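TRNA-5-methyluridine(54) 2-sulfurtransferase (Pyrococcus horikoshii, PDB 3VRH) catalyses the ATP-dependent 2-thiolation of 5-methyluridine 54 in the T loop of tRNA, using a [4Fe-4S] cluster, which stabilises tRNA at high temperature. Local coordinates at residues Y116-V121 / C128-L133. Numbering follows the deposited sequence.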
loop_
_atom_site.group_PDB
_atom_site.type_symbol
_atom_site.label_atom_id
_atom_site.label_comp_id
_atom_site.label_asym_id
_atom_site.label_seq_id
_atom_site.Cartn_x
_atom_site.Cartn_y
_atom_site.Cartn_z
ATOM N N TYR A 116 -34.382 -14.575 6.779
ATOM C CA TYR A 116 -34.104 -13.619 5.700
ATOM C C TYR A 116 -32.850 -13.962 4.913
ATOM O O TYR A 116 -31.825 -14.374 5.483
ATOM C CB TYR A 116 -33.928 -12.205 6.264
ATOM C CG TYR A 116 -35.137 -11.651 6.978
ATOM C CD1 TYR A 116 -35.377 -11.949 8.309
ATOM C CD2 TYR A 116 -36.025 -10.818 6.323
ATOM C CE1 TYR A 116 -36.475 -11.446 8.962
ATOM C CE2 TYR A 116 -37.125 -10.303 6.966
ATOM C CZ TYR A 116 -37.349 -10.618 8.287
ATOM O OH TYR A 116 -38.457 -10.107 8.933
ATOM N N GLY A 117 -32.908 -13.752 3.604
ATOM C CA GLY A 117 -31.743 -13.986 2.774
ATOM C C GLY A 117 -30.850 -12.760 2.739
ATOM O O GLY A 117 -31.314 -11.647 3.003
ATOM N N ILE A 118 -29.568 -12.966 2.437
ATOM C CA ILE A 118 -28.643 -11.859 2.234
ATOM C C ILE A 118 -29.213 -10.922 1.169
ATOM O O ILE A 118 -29.595 -11.366 0.081
ATOM C CB ILE A 118 -27.254 -12.363 1.813
ATOM C CG1 ILE A 118 -26.599 -13.154 2.961
ATOM C CG2 ILE A 118 -26.375 -11.195 1.393
ATOM C CD1 ILE A 118 -26.363 -12.320 4.237
ATOM N N GLY A 119 -29.315 -9.636 1.502
ATOM C CA GLY A 119 -29.934 -8.666 0.611
ATOM C C GLY A 119 -31.438 -8.531 0.782
ATOM O O GLY A 119 -32.110 -7.911 -0.043
ATOM N N GLU A 120 -31.977 -9.107 1.852
ATOM C CA GLU A 120 -33.396 -8.972 2.140
ATOM C C GLU A 120 -33.672 -8.227 3.436
ATOM O O GLU A 120 -34.818 -7.882 3.720
ATOM C CB GLU A 120 -34.099 -10.339 2.146
ATOM C CG GLU A 120 -34.037 -11.043 0.807
ATOM C CD GLU A 120 -34.769 -12.370 0.793
ATOM O OE1 GLU A 120 -35.060 -12.922 1.885
ATOM O OE2 GLU A 120 -35.051 -12.858 -0.325
ATOM N N VAL A 121 -32.632 -7.978 4.226
ATOM C CA VAL A 121 -32.804 -7.269 5.494
ATOM C C VAL A 121 -33.026 -5.765 5.262
ATOM O O VAL A 121 -32.369 -5.153 4.409
ATOM C CB VAL A 121 -31.602 -7.499 6.426
ATOM C CG1 VAL A 121 -31.783 -6.752 7.745
ATOM C CG2 VAL A 121 -31.415 -8.990 6.685
ATOM N N CYS A 128 -23.318 -7.588 1.239
ATOM C CA CYS A 128 -22.109 -8.383 1.374
ATOM C C CYS A 128 -21.356 -8.118 2.678
ATOM O O CYS A 128 -20.571 -8.961 3.127
ATOM C CB CYS A 128 -21.215 -8.217 0.140
ATOM S SG CYS A 128 -22.050 -8.811 -1.371
ATOM N N SER A 129 -21.611 -6.971 3.298
ATOM C CA SER A 129 -20.960 -6.630 4.563
ATOM C C SER A 129 -21.571 -7.350 5.779
ATOM O O SER A 129 -20.835 -7.914 6.612
ATOM C CB SER A 129 -20.972 -5.117 4.799
ATOM O OG SER A 129 -20.576 -4.846 6.130
ATOM N N TYR A 130 -22.902 -7.320 5.907
ATOM C CA TYR A 130 -23.514 -8.149 6.936
ATOM C C TYR A 130 -23.454 -9.638 6.554
ATOM O O TYR A 130 -23.520 -10.501 7.419
ATOM C CB TYR A 130 -24.923 -7.684 7.347
ATOM C CG TYR A 130 -26.051 -7.785 6.327
ATOM C CD1 TYR A 130 -26.804 -8.950 6.195
ATOM C CD2 TYR A 130 -26.405 -6.691 5.554
ATOM C CE1 TYR A 130 -27.858 -9.022 5.298
ATOM C CE2 TYR A 130 -27.444 -6.752 4.659
ATOM C CZ TYR A 130 -28.173 -7.911 4.528
ATOM O OH TYR A 130 -29.216 -7.949 3.615
ATOM N N CYS A 131 -23.281 -9.919 5.261
ATOM C CA CYS A 131 -23.026 -11.282 4.806
ATOM C C CYS A 131 -21.757 -11.822 5.436
ATOM O O CYS A 131 -21.748 -12.944 5.953
ATOM C CB CYS A 131 -22.915 -11.359 3.278
ATOM S SG CYS A 131 -22.720 -13.067 2.645
ATOM N N GLY A 132 -20.694 -11.017 5.394
ATOM C CA GLY A 132 -19.401 -11.373 5.963
ATOM C C GLY A 132 -19.462 -11.641 7.461
ATOM O O GLY A 132 -18.934 -12.663 7.936
ATOM N N LEU A 133 -20.102 -10.727 8.198
ATOM C CA LEU A 133 -20.351 -10.898 9.631
ATOM C C LEU A 133 -21.061 -12.232 9.893
ATOM O O LEU A 133 -20.601 -13.060 10.682
ATOM C CB LEU A 133 -21.218 -9.743 10.163
ATOM C CG LEU A 133 -21.908 -9.857 11.541
ATOM C CD1 LEU A 133 -20.895 -9.869 12.696
ATOM C CD2 LEU A 133 -22.990 -8.768 11.770
HETATM O O HOH W 1 -30.342 -6.028 2.705
#
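I118 and G119, the middle residues of a type II turn closed by E120 N to G117 O (2.9 Å), face Y130 and C131 near the start of helix 127-145, the alpha carbons of I118 and C131 lying 6.2 Å apart. Glycine suits the third turn position because, having no CB, it does not press on the preceding carbonyl O at phi 88°; the G119 N-H donates to Y130 OH over 2.7 Å at a bent 139°. Y130 is long enough to carry a hydroxyl from helix to loop, its chi1 of 67° sending the ring across to the turn. A water in the ring plane, at its edge, donates to V121 O. V121 lies alongside the ring, V121 CG2 3.8 Å from Y130 CE1, with F289 of helix 285-290 touching both residues. I118, with its long apolar reach, wedges CD1 against C131 CA (3.5 Å) and Y130 CE1 (3.8 Å). E120 OE1 accepts the G117 N-H from above its carboxylate plane and also forms a salt bridge with K111. C128 and C131 are cluster ligands with C220; in this cluster-free structure C128 SG is instead disulfide-bonded to C220. The contact ties the loop to the helix turn carrying two ligands, consistent with a part in placing them.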